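Local coordinates for rhino (Drosophila simulans, PDB 5XYW), which is a heterochromatin protein 1 relative that probably acts in the germline piRNA pathway, its chromo shadow domain probably mediating binding to partner proteins, at residues G9-G13 and C37-A42. Numbering follows the deposited sequence.
Sequences GLDRG and CSSIDA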
ATOM      1  N   GLY A   9      18.708 -10.111   6.781  1.00 89.47           N
ATOM      2  CA  GLY A   9      18.067  -8.819   6.645  1.00 91.69           C
ATOM      3  C   GLY A   9      17.111  -8.780   5.472  1.00 91.54           C
ATOM      4  O   GLY A   9      17.224  -9.582   4.553  1.00 85.93           O
ATOM      5  N   LEU A  10      16.162  -7.849   5.525  1.00 97.03           N
ATOM      6  CA  LEU A  10      15.182  -7.632   4.462  1.00 99.24           C
ATOM      7  C   LEU A  10      15.457  -6.329   3.729  1.00100.78           C
ATOM      8  O   LEU A  10      15.131  -6.178   2.556  1.00 99.46           O
ATOM      9  CB  LEU A  10      13.760  -7.557   5.012  1.00 96.24           C
ATOM     10  CG  LEU A  10      12.931  -8.565   5.799  1.00 84.10           C
ATOM     11  CD1 LEU A  10      13.660  -9.258   6.942  1.00 82.28           C
ATOM     12  CD2 LEU A  10      11.796  -7.746   6.334  1.00 74.88           C
ATOM     13  N   ASP A  11      15.987  -5.346   4.441  1.00107.89           N
ATOM     14  CA  ASP A  11      16.558  -4.194   3.756  1.00112.15           C
ATOM     15  C   ASP A  11      18.066  -4.289   3.932  1.00113.39           C
ATOM     16  O   ASP A  11      18.637  -3.913   4.961  1.00117.24           O
ATOM     17  CB  ASP A  11      16.022  -2.880   4.276  1.00105.13           C
ATOM     18  CG  ASP A  11      16.377  -1.733   3.377  1.00 99.58           C
ATOM     19  OD1 ASP A  11      17.566  -1.349   3.370  1.00107.27           O
ATOM     20  OD2 ASP A  11      15.475  -1.221   2.674  1.00 89.10           O
ATOM     21  N   ARG A  12      18.690  -4.810   2.891  1.00104.89           N
ATOM     22  CA  ARG A  12      20.020  -5.368   2.958  1.00 94.61           C
ATOM     23  C   ARG A  12      21.045  -4.441   2.332  1.00102.54           C
ATOM     24  O   ARG A  12      22.120  -4.873   1.912  1.00 98.31           O
ATOM     25  CB  ARG A  12      20.006  -6.718   2.250  1.00 93.15           C
ATOM     26  CG  ARG A  12      18.587  -7.166   1.911  1.00 87.32           C
ATOM     27  CD  ARG A  12      18.560  -8.394   1.026  1.00 96.71           C
ATOM     28  NE  ARG A  12      17.437  -9.267   1.366  1.00105.22           N
ATOM     29  CZ  ARG A  12      17.283 -10.503   0.898  1.00115.72           C
ATOM     30  NH1 ARG A  12      18.175 -11.009   0.059  1.00131.14           N
ATOM     31  NH2 ARG A  12      16.237 -11.234   1.259  1.00108.11           N
ATOM     32  N   GLY A  13      20.704  -3.159   2.276  1.00110.68           N
ATOM     33  CA  GLY A  13      21.582  -2.159   1.700  1.00113.51           C
ATOM     34  C   GLY A  13      21.995  -2.451   0.268  1.00112.76           C
ATOM     35  O   GLY A  13      23.166  -2.332  -0.084  1.00115.48           O
ATOM     36  N   CYS A  37      19.996 -10.190  -6.503  1.00116.20           N
ATOM     37  CA  CYS A  37      19.507 -10.923  -5.320  1.00116.04           C
ATOM     38  C   CYS A  37      18.606 -12.163  -5.522  1.00108.23           C
ATOM     39  O   CYS A  37      18.659 -13.091  -4.714  1.00 98.31           O
ATOM     40  CB  CYS A  37      18.765  -9.939  -4.412  1.00116.53           C
ATOM     41  SG  CYS A  37      18.155 -10.656  -2.878  1.00133.26           S
ATOM     42  N   SER A  38      17.775 -12.168  -6.566  1.00114.52           N
ATOM     43  CA  SER A  38      16.854 -13.284  -6.868  1.00112.95           C
ATOM     44  C   SER A  38      15.707 -13.477  -5.854  1.00107.29           C
ATOM     45  O   SER A  38      14.806 -14.296  -6.072  1.00108.45           O
ATOM     46  CB  SER A  38      17.625 -14.603  -6.998  1.00115.36           C
ATOM     47  OG  SER A  38      18.584 -14.533  -8.041  1.00131.63           O
ATOM     48  N   SER A  39      15.719 -12.734  -4.753  1.00101.33           N
ATOM     49  CA  SER A  39      14.614 -12.846  -3.810  1.00101.48           C
ATOM     50  C   SER A  39      13.722 -11.590  -3.787  1.00 97.80           C
ATOM     51  O   SER A  39      14.156 -10.481  -4.102  1.00103.02           O
ATOM     52  CB  SER A  39      15.141 -13.157  -2.407  1.00106.75           C
ATOM     53  OG  SER A  39      15.666 -12.007  -1.775  1.00104.79           O
ATOM     54  N   ILE A  40      12.460 -11.802  -3.443  1.00 83.95           N
ATOM     55  CA  ILE A  40      11.475 -10.738  -3.323  1.00 70.34           C
ATOM     56  C   ILE A  40      11.267 -10.411  -1.858  1.00 64.40           C
ATOM     57  O   ILE A  40      11.263 -11.301  -1.008  1.00 71.96           O
ATOM     58  CB  ILE A  40      10.136 -11.143  -3.947  1.00 63.24           C
ATOM     59  CG1 ILE A  40      10.390 -11.804  -5.305  1.00 77.18           C
ATOM     60  CG2 ILE A  40       9.191  -9.959  -4.029  1.00 57.17           C
ATOM     61  CD1 ILE A  40       9.186 -12.453  -5.908  1.00 83.06           C
ATOM     62  N   ASP A  41      11.122  -9.132  -1.564  1.00 59.21           N
ATOM     63  CA  ASP A  41      10.953  -8.673  -0.205  1.00 67.88           C
ATOM     64  C   ASP A  41       9.703  -7.837  -0.122  1.00 74.76           C
ATOM     65  O   ASP A  41       9.367  -7.096  -1.060  1.00 72.91           O
ATOM     66  CB  ASP A  41      12.156  -7.862   0.272  1.00 69.34           C
ATOM     67  CG  ASP A  41      13.364  -8.716   0.513  1.00 75.51           C
ATOM     68  OD1 ASP A  41      13.346  -9.895   0.102  1.00 80.99           O
ATOM     69  OD2 ASP A  41      14.335  -8.211   1.103  1.00 76.91           O
ATOM     70  N   ALA A  42       9.001  -7.998   0.997  1.00 69.83           N
ATOM     71  CA  ALA A  42       7.914  -7.114   1.350  1.00 57.01           C
ATOM     72  C   ALA A  42       8.565  -5.955   2.068  1.00 60.29           C
ATOM     73  O   ALA A  42       9.358  -6.159   2.989  1.00 69.34           O
ATOM     74  CB  ALA A  42       6.905  -7.810   2.220  1.00 59.81           C
TER
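Arg12 and Asp41 form a salt bridge between the N-terminal loop and strand 40-44 of the chromo shadow domain. NE of Arg12 lies 3.3 Å from OD2 of Asp41. The hydrogen bond within this pair is weak, with an N-H...O angle of 121°. The guanidinium and carboxylate planes are turned 54° apart, so the two groups do not lie flat against each other. A bend in the Arg12 chain at chi3 (144°) sets the guanidinium beside both Asp41 and Ser39.

OG of Ser39 lies oblique to the guanidinium, 3.2 Å from NH2 of Arg12. The same NH2 stands 3.4 Å from OD1 of Asp41, a second approach to that carboxylate. With an alanine in place of Arg12, Asp41 would probably lose its charge partner across the contact, and the Ser39 hydroxyl its nearby guanidinium.

Leu10 also meets the carboxylate. Its backbone O is modelled 2.6 Å from OD2 of Asp41. CB of Leu10 makes a van der Waals approach to Asp41 OD2 at 4.0 Å.

Asp41 OD2 also accepts a weak hydrogen bond from Trp34 NE1, on the adjacent strand 28-34. The backbone of Asp41 pairs with Val32 there. Strand 40-44 is outermost within this chain's antiparallel sheet, and a chain of another protein packs on Leu10 and on Ile40 to Ala42.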